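Local coordinates for protein MccF (Escherichia coli, PDB 4IIY) that confers self-immunity to microcin C7, probably as an S66-family serine peptidase that hydrolyses the toxin's processed aminoacyl nucleotide, at residues B[34-38]-B[158-162]; B[46-50]-B[100-104]; B[259-263]-B[291-295]. The protein carries 1 engineered substitution. One frame throughout, in Å; residues are numbered along the deposited sequence.

Contact 1: residues B[34-38]-B[158-162]; sequences PLLAA and TGLIT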
loop_
_atom_site.group_PDB
_atom_site.type_symbol
_atom_site.label_atom_id
_atom_site.label_comp_id
_atom_site.label_asym_id
_atom_site.label_seq_id
_atom_site.Cartn_x
_atom_site.Cartn_y
_atom_site.Cartn_z
ATOM N N PRO B 34 8.967 -24.859 15.010
ATOM C CA PRO B 34 8.161 -24.608 13.810
ATOM C C PRO B 34 7.751 -25.897 13.098
ATOM O O PRO B 34 8.367 -26.948 13.284
ATOM C CB PRO B 34 9.104 -23.788 12.924
ATOM C CG PRO B 34 10.456 -24.172 13.361
ATOM C CD PRO B 34 10.354 -24.398 14.844
ATOM N N LEU B 35 6.698 -25.810 12.295
ATOM C CA LEU B 35 6.258 -26.922 11.469
ATOM C C LEU B 35 7.124 -26.965 10.212
ATOM O O LEU B 35 7.284 -25.943 9.538
ATOM C CB LEU B 35 4.784 -26.741 11.115
ATOM C CG LEU B 35 4.136 -27.766 10.187
ATOM C CD1 LEU B 35 4.114 -29.152 10.826
ATOM C CD2 LEU B 35 2.730 -27.328 9.820
ATOM N N LEU B 36 7.683 -28.137 9.910
ATOM C CA LEU B 36 8.624 -28.291 8.798
ATOM C C LEU B 36 8.115 -29.229 7.717
ATOM O O LEU B 36 7.555 -30.291 8.007
ATOM C CB LEU B 36 9.966 -28.817 9.309
ATOM C CG LEU B 36 10.648 -28.020 10.416
ATOM C CD1 LEU B 36 11.977 -28.675 10.768
ATOM C CD2 LEU B 36 10.852 -26.567 9.993
ATOM N N ALA B 37 8.314 -28.838 6.462
ATOM C CA ALA B 37 7.995 -29.700 5.327
ATOM C C ALA B 37 9.118 -30.705 5.075
ATOM O O ALA B 37 10.263 -30.494 5.483
ATOM C CB ALA B 37 7.762 -28.855 4.079
ATOM N N ALA B 38 8.782 -31.798 4.393
ATOM C CA ALA B 38 9.792 -32.734 3.911
ATOM C C ALA B 38 10.694 -32.053 2.882
ATOM O O ALA B 38 10.246 -31.183 2.125
ATOM C CB ALA B 38 9.130 -33.961 3.299
ATOM N N THR B 158 -0.246 -21.321 10.741
ATOM C CA THR B 158 0.138 -22.726 10.896
ATOM C C THR B 158 1.520 -22.945 11.490
ATOM O O THR B 158 1.829 -24.059 11.930
ATOM C CB THR B 158 0.109 -23.500 9.552
ATOM O OG1 THR B 158 1.189 -23.054 8.719
ATOM C CG2 THR B 158 -1.211 -23.306 8.827
ATOM N N GLY B 159 2.363 -21.917 11.477
ATOM C CA GLY B 159 3.743 -22.076 11.892
ATOM C C GLY B 159 4.634 -22.777 10.883
ATOM O O GLY B 159 5.808 -23.015 11.173
ATOM N N LEU B 160 4.098 -23.104 9.708
ATOM C CA LEU B 160 4.889 -23.734 8.651
ATOM C C LEU B 160 5.980 -22.804 8.129
ATOM O O LEU B 160 5.726 -21.635 7.828
ATOM C CB LEU B 160 3.983 -24.141 7.492
ATOM C CG LEU B 160 4.646 -24.780 6.269
ATOM C CD1 LEU B 160 5.345 -26.095 6.627
ATOM C CD2 LEU B 160 3.607 -25.007 5.186
ATOM N N ILE B 161 7.194 -23.325 8.027
ATOM C CA ILE B 161 8.287 -22.578 7.423
ATOM C C ILE B 161 8.138 -22.635 5.907
ATOM O O ILE B 161 8.264 -23.702 5.292
ATOM C CB ILE B 161 9.653 -23.125 7.867
ATOM C CG1 ILE B 161 9.768 -23.056 9.399
ATOM C CG2 ILE B 161 10.778 -22.371 7.165
ATOM C CD1 ILE B 161 9.496 -21.679 9.987
ATOM N N THR B 162 7.795 -21.481 5.333
ATOM C CA THR B 162 7.653 -21.289 3.891
ATOM C C THR B 162 8.877 -20.535 3.352
ATOM O O THR B 162 9.743 -20.114 4.125
ATOM C CB THR B 162 6.368 -20.505 3.552
ATOM O OG1 THR B 162 6.461 -19.166 4.059
ATOM C CG2 THR B 162 5.149 -21.197 4.132
HETATM O O HOH W 1 9.492 -26.269 5.986
#
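L35 and L160 both hold CG anti to the backbone N (chi1 177° and 178°), which sets L35 CG 4.1 Å from L160 CD1, while I161, with CG1 beside its own N, turns that branch toward P34 and L36. There P34 CB lies 3.6 Å from I161 CD1, and CD2 of L36 packs alongside I161 CG1. L160 CD1 also reaches the backbone, resting 3.5 Å from L35 O and close to A37 N. Two backbone bonds make L35 and L160 a single beta bridge: L35 N gives to G159 O at 3.1 Å, and I161 N gives to L35 O at 3.0 Å. L160 CA adds a CH···O contact to that same oxygen, and a water continues the pairing from A37 N to I161 O. The bridge forms where the chain leaves helix 148-158: G159 takes positive phi, and T158 OG1 accepts from L160 N at 3.1 Å in an ST turn while also bonding to I154 O. Around the bridge, L160 packs on I134 of helix 131-136 and I141 of strand 140-143; L36 touches Q365 and S368 near the C terminus.

Contact 2: residues B[46-50]-B[100-104]; sequences IGFFS and EFNEL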
loop_
_atom_site.group_PDB
_atom_site.type_symbol
_atom_site.label_atom_id
_atom_site.label_comp_id
_atom_site.label_asym_id
_atom_site.label_seq_id
_atom_site.Cartn_x
_atom_site.Cartn_y
_atom_site.Cartn_z
ATOM N N ILE B 46 6.525 -31.072 -8.471
ATOM C CA ILE B 46 6.254 -29.687 -8.113
ATOM C C ILE B 46 4.912 -29.311 -8.720
ATOM O O ILE B 46 4.707 -29.510 -9.918
ATOM C CB ILE B 46 7.343 -28.758 -8.695
ATOM C CG1 ILE B 46 8.725 -29.103 -8.113
ATOM C CG2 ILE B 46 6.982 -27.295 -8.446
ATOM C CD1 ILE B 46 9.894 -28.376 -8.773
ATOM N N GLY B 47 3.994 -28.788 -7.911
ATOM C CA GLY B 47 2.742 -28.266 -8.435
ATOM C C GLY B 47 2.800 -26.756 -8.485
ATOM O O GLY B 47 3.416 -26.153 -7.611
ATOM N N PHE B 48 2.183 -26.142 -9.488
ATOM C CA PHE B 48 2.215 -24.688 -9.576
ATOM C C PHE B 48 0.827 -24.063 -9.639
ATOM O O PHE B 48 -0.125 -24.668 -10.157
ATOM C CB PHE B 48 3.143 -24.201 -10.700
ATOM C CG PHE B 48 2.821 -24.732 -12.078
ATOM C CD1 PHE B 48 1.815 -24.164 -12.837
ATOM C CD2 PHE B 48 3.569 -25.766 -12.634
ATOM C CE1 PHE B 48 1.553 -24.609 -14.130
ATOM C CE2 PHE B 48 3.305 -26.223 -13.927
ATOM C CZ PHE B 48 2.292 -25.649 -14.669
ATOM N N PHE B 49 0.719 -22.854 -9.086
ATOM C CA PHE B 49 -0.562 -22.165 -8.962
ATOM C C PHE B 49 -0.415 -20.693 -9.332
ATOM O O PHE B 49 0.676 -20.124 -9.212
ATOM C CB PHE B 49 -1.094 -22.285 -7.525
ATOM C CG PHE B 49 -0.263 -21.545 -6.514
ATOM C CD1 PHE B 49 -0.623 -20.276 -6.100
ATOM C CD2 PHE B 49 0.902 -22.097 -6.015
ATOM C CE1 PHE B 49 0.157 -19.585 -5.194
ATOM C CE2 PHE B 49 1.675 -21.418 -5.103
ATOM C CZ PHE B 49 1.308 -20.152 -4.698
ATOM N N SER B 50 -1.514 -20.083 -9.767
ATOM C CA SER B 50 -1.549 -18.670 -10.142
ATOM C C SER B 50 -2.522 -17.922 -9.226
ATOM O O SER B 50 -3.725 -17.831 -9.499
ATOM C CB SER B 50 -1.968 -18.526 -11.606
ATOM O OG SER B 50 -1.090 -19.241 -12.473
ATOM N N GLU B 100 -7.724 -23.523 -6.315
ATOM C CA GLU B 100 -6.574 -23.996 -7.079
ATOM C C GLU B 100 -5.435 -24.371 -6.130
ATOM O O GLU B 100 -4.797 -25.413 -6.274
ATOM C CB GLU B 100 -6.083 -22.926 -8.055
ATOM C CG GLU B 100 -4.916 -23.447 -8.904
ATOM C CD GLU B 100 -4.239 -22.412 -9.784
ATOM O OE1 GLU B 100 -4.017 -21.266 -9.330
ATOM O OE2 GLU B 100 -3.901 -22.771 -10.933
ATOM N N PHE B 101 -5.181 -23.499 -5.160
ATOM C CA PHE B 101 -4.111 -23.727 -4.198
ATOM C C PHE B 101 -4.426 -24.928 -3.300
ATOM O O PHE B 101 -3.589 -25.809 -3.096
ATOM C CB PHE B 101 -3.881 -22.467 -3.349
ATOM C CG PHE B 101 -2.714 -22.570 -2.407
ATOM C CD1 PHE B 101 -2.860 -23.137 -1.147
ATOM C CD2 PHE B 101 -1.461 -22.094 -2.780
ATOM C CE1 PHE B 101 -1.771 -23.234 -0.277
ATOM C CE2 PHE B 101 -0.374 -22.184 -1.920
ATOM C CZ PHE B 101 -0.532 -22.750 -0.668
ATOM N N ASN B 102 -5.645 -24.962 -2.765
ATOM C CA ASN B 102 -6.026 -26.045 -1.866
ATOM C C ASN B 102 -5.893 -27.411 -2.541
ATOM O O ASN B 102 -5.468 -28.385 -1.914
ATOM C CB ASN B 102 -7.451 -25.851 -1.335
ATOM C CG ASN B 102 -7.559 -24.715 -0.325
ATOM O OD1 ASN B 102 -6.588 -24.347 0.321
ATOM N ND2 ASN B 102 -8.755 -24.160 -0.190
ATOM N N GLU B 103 -6.240 -27.474 -3.820
ATOM C CA GLU B 103 -6.176 -28.736 -4.555
ATOM C C GLU B 103 -4.752 -29.278 -4.648
ATOM O O GLU B 103 -4.540 -30.490 -4.659
ATOM C CB GLU B 103 -6.804 -28.587 -5.937
ATOM C CG GLU B 103 -8.318 -28.518 -5.885
ATOM C CD GLU B 103 -8.944 -28.365 -7.256
ATOM O OE1 GLU B 103 -8.189 -28.269 -8.245
ATOM O OE2 GLU B 103 -10.188 -28.337 -7.344
ATOM N N LEU B 104 -3.766 -28.392 -4.683
ATOM C CA LEU B 104 -2.381 -28.833 -4.664
ATOM C C LEU B 104 -2.000 -29.362 -3.283
ATOM O O LEU B 104 -1.278 -30.355 -3.178
ATOM C CB LEU B 104 -1.439 -27.712 -5.111
ATOM C CG LEU B 104 -1.685 -27.168 -6.521
ATOM C CD1 LEU B 104 -0.726 -26.020 -6.812
ATOM C CD2 LEU B 104 -1.559 -28.252 -7.583
HETATM O O HOH W 2 -1.817 -21.830 -12.483
#
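Strand 46-49 and helix 100-104 run nearly antiparallel, at 170° with their axes 8.5 Å apart, the helix lying over the parallel part of a mixed sheet, as in alpha/beta folds. F49 points at the helix with CG between its backbone N and carbonyl carbon (chi1 67°), which presents one ring face to F101. The F101 edge comes down over the centre of that face in a T-shaped pair, planes at 87° and centroids 5.0 Å apart, with CD2 and CE2 leading. L104 CD1 fills the next place along the strand, 3.8 Å from F49 CB and 3.7 Å from F48 O, and L104 CD2 lies where a side chain on G47 would point. Next to F49 the extended chain of E100 carries its carboxylate to the backbone: S50 N gives to E100 OE1 at 2.8 Å, meeting it from above the carboxylate plane. E100 OE2 accepts at 2.8 Å from a water that also bonds to S50 OG, and takes L82 N as well; S50 OG is further bonded to T116 OG1. With each oxygen of this buried carboxylate held by donors, the group is fixed in rotation, and its neighbours probably stabilise the charged form.

Contact 3: residues B[259-263]-B[291-295]; sequences PEIRN and VFDKV. With EDO (1,2-ethanediol), chain M.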
loop_
_atom_site.group_PDB
_atom_site.type_symbol
_atom_site.label_atom_id
_atom_site.label_comp_id
_atom_site.label_asym_id
_atom_site.label_seq_id
_atom_site.Cartn_x
_atom_site.Cartn_y
_atom_site.Cartn_z
ATOM N N PRO B 259 2.187 -12.047 10.529
ATOM C CA PRO B 259 2.951 -12.566 11.672
ATOM C C PRO B 259 3.404 -11.438 12.590
ATOM O O PRO B 259 3.865 -10.403 12.123
ATOM C CB PRO B 259 4.175 -13.226 11.029
ATOM C CG PRO B 259 3.851 -13.374 9.581
ATOM C CD PRO B 259 2.830 -12.339 9.236
ATOM N N GLU B 260 3.273 -11.643 13.895
ATOM C CA GLU B 260 3.745 -10.667 14.868
ATOM C C GLU B 260 5.266 -10.564 14.788
ATOM O O GLU B 260 5.960 -11.582 14.837
ATOM C CB GLU B 260 3.342 -11.065 16.293
ATOM C CG GLU B 260 3.802 -10.062 17.349
ATOM C CD GLU B 260 3.659 -10.569 18.774
ATOM O OE1 GLU B 260 3.697 -11.799 18.983
ATOM O OE2 GLU B 260 3.518 -9.729 19.687
ATOM N N ILE B 261 5.765 -9.340 14.672
ATOM C CA ILE B 261 7.196 -9.070 14.737
ATOM C C ILE B 261 7.585 -8.882 16.194
ATOM O O ILE B 261 6.895 -8.189 16.943
ATOM C CB ILE B 261 7.562 -7.832 13.909
ATOM C CG1 ILE B 261 7.298 -8.127 12.431
ATOM C CG2 ILE B 261 9.022 -7.436 14.135
ATOM C CD1 ILE B 261 7.425 -6.925 11.507
ATOM N N ARG B 262 8.676 -9.524 16.594
ATOM C CA ARG B 262 9.049 -9.558 18.000
ATOM C C ARG B 262 10.448 -9.034 18.234
ATOM O O ARG B 262 11.273 -8.998 17.323
ATOM C CB ARG B 262 8.937 -10.984 18.536
ATOM C CG ARG B 262 7.511 -11.526 18.486
ATOM C CD ARG B 262 7.326 -12.742 19.378
ATOM N NE ARG B 262 7.757 -13.977 18.731
ATOM C CZ ARG B 262 6.947 -14.794 18.067
ATOM N NH1 ARG B 262 5.656 -14.509 17.957
ATOM N NH2 ARG B 262 7.428 -15.899 17.512
ATOM N N ASN B 263 10.701 -8.609 19.469
ATOM C CA ASN B 263 12.035 -8.179 19.860
ATOM C C ASN B 263 13.083 -9.186 19.415
ATOM O O ASN B 263 12.949 -10.381 19.659
ATOM C CB ASN B 263 12.120 -8.010 21.379
ATOM C CG ASN B 263 11.370 -6.794 21.875
ATOM O OD1 ASN B 263 11.281 -5.776 21.190
ATOM N ND2 ASN B 263 10.838 -6.887 23.090
ATOM N N VAL B 291 8.262 -1.124 14.560
ATOM C CA VAL B 291 9.088 -2.218 14.098
ATOM C C VAL B 291 10.571 -1.956 14.395
ATOM O O VAL B 291 11.312 -2.875 14.766
ATOM C CB VAL B 291 8.867 -2.471 12.599
ATOM C CG1 VAL B 291 9.855 -3.501 12.079
ATOM C CG2 VAL B 291 7.425 -2.921 12.345
ATOM N N PHE B 292 11.000 -0.706 14.253
ATOM C CA PHE B 292 12.409 -0.366 14.441
ATOM C C PHE B 292 12.797 -0.285 15.924
ATOM O O PHE B 292 13.976 -0.137 16.248
ATOM C CB PHE B 292 12.774 0.916 13.682
ATOM C CG PHE B 292 12.518 0.834 12.194
ATOM C CD1 PHE B 292 12.811 -0.319 11.480
ATOM C CD2 PHE B 292 11.963 1.909 11.514
ATOM C CE1 PHE B 292 12.566 -0.397 10.115
ATOM C CE2 PHE B 292 11.722 1.835 10.146
ATOM C CZ PHE B 292 12.024 0.686 9.453
ATOM N N ASP B 293 11.815 -0.406 16.815
ATOM C CA ASP B 293 12.088 -0.533 18.246
ATOM C C ASP B 293 12.318 -1.990 18.633
ATOM O O ASP B 293 12.795 -2.272 19.738
ATOM C CB ASP B 293 10.923 0.022 19.079
ATOM C CG ASP B 293 10.783 1.532 18.976
ATOM O OD1 ASP B 293 11.776 2.211 18.643
ATOM O OD2 ASP B 293 9.668 2.035 19.248
ATOM N N LYS B 294 11.967 -2.907 17.737
ATOM C CA LYS B 294 12.030 -4.333 18.030
ATOM C C LYS B 294 13.172 -5.069 17.347
ATOM O O LYS B 294 13.819 -5.914 17.967
ATOM C CB LYS B 294 10.729 -5.018 17.615
ATOM C CG LYS B 294 9.490 -4.616 18.394
ATOM C CD LYS B 294 8.271 -5.250 17.721
ATOM C CE LYS B 294 6.949 -4.880 18.360
ATOM N NZ LYS B 294 5.835 -5.447 17.536
ATOM N N VAL B 295 13.392 -4.801 16.062
ATOM C CA VAL B 295 14.268 -5.665 15.277
ATOM C C VAL B 295 15.748 -5.429 15.568
ATOM O O VAL B 295 16.167 -4.305 15.859
ATOM C CB VAL B 295 13.976 -5.600 13.755
ATOM C CG1 VAL B 295 12.533 -6.015 13.480
ATOM C CG2 VAL B 295 14.240 -4.217 13.194
HETATM C C1 EDO M . 3.705 -5.915 12.703
HETATM O O1 EDO M . 3.738 -4.679 13.435
HETATM C C2 EDO M . 3.140 -7.013 13.588
HETATM O O2 EDO M . 3.991 -7.138 14.733
#
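The polar grip across this contact is one bond from a side chain to the backbone: K294 NZ gives to I261 O at 3.0 Å, tilted 30° from the carbonyl plane. The lysine chain, extended from CG to NZ, spans from the short helix to the loop and lays its methylenes against the loop backbone on the way, with K294 CD 3.3 Å from I261 O. E260 OE2 lies 5.3 Å from K294 NZ, too far for an ion pair but near enough perhaps to help balance its charge. The E260 carboxylate instead turns its other oxygen to R262 within the loop, where NH1 meets OE1 in the plane of the guanidinium in a weak, long salt bridge.

Looser contacts involve N263: its side chain crosses that of K294 at about a right angle, N263 OD1 3.5 Å from K294 CG, and N263 CA makes a CH···O contact with K294 O.

The apolar part is centred on I261, which points at the helix and divides its branches between two valines. I261 CG2, anti to the backbone N, touches V295 CG1 at 3.8 Å, whereas I261 CD1 reaches V291 CG2 at 4.1 Å, I261 and V291 crossing at about a right angle.

A 1,2-ethanediol, probably from the crystallisation liquor, accepts from I261 N through O2 at 2.8 Å, and its C1 lies near I261 CD1.

The short, weakly bonded helix is roughly one turn, V291 O accepting from K294 N and V295 N. It joins helix 276-288, where V291 packs on L286, to strand 297-301, and F292 packs on L319 and L323 of helix 315-323. The loop leads into strand 266-270, and P259 at its start rests on A152 and Y155 of helix 148-158.

Overall arrangement
From the N terminus, residues 34-38 are the first modelled, and contact 1 pairs them with 158-162, closing a long loop that takes in most of the six-stranded mixed sheet. Contact 2 falls within that loop: it brings helix 94-105 back onto strand 45-49 after the chain has passed through strand 76-79. Contact 3 follows in series, in the LD-carboxypeptidase C-terminal domain, closing a shorter loop through strand 266-270 and helix 276-288. None of the three touch; the centres of contacts 2 and 3 are about 32 Å apart. Helix 148-158 links them: it ends in contact 1, packs on F49 and F101 of contact 2, and touches segment 259-263 at its start.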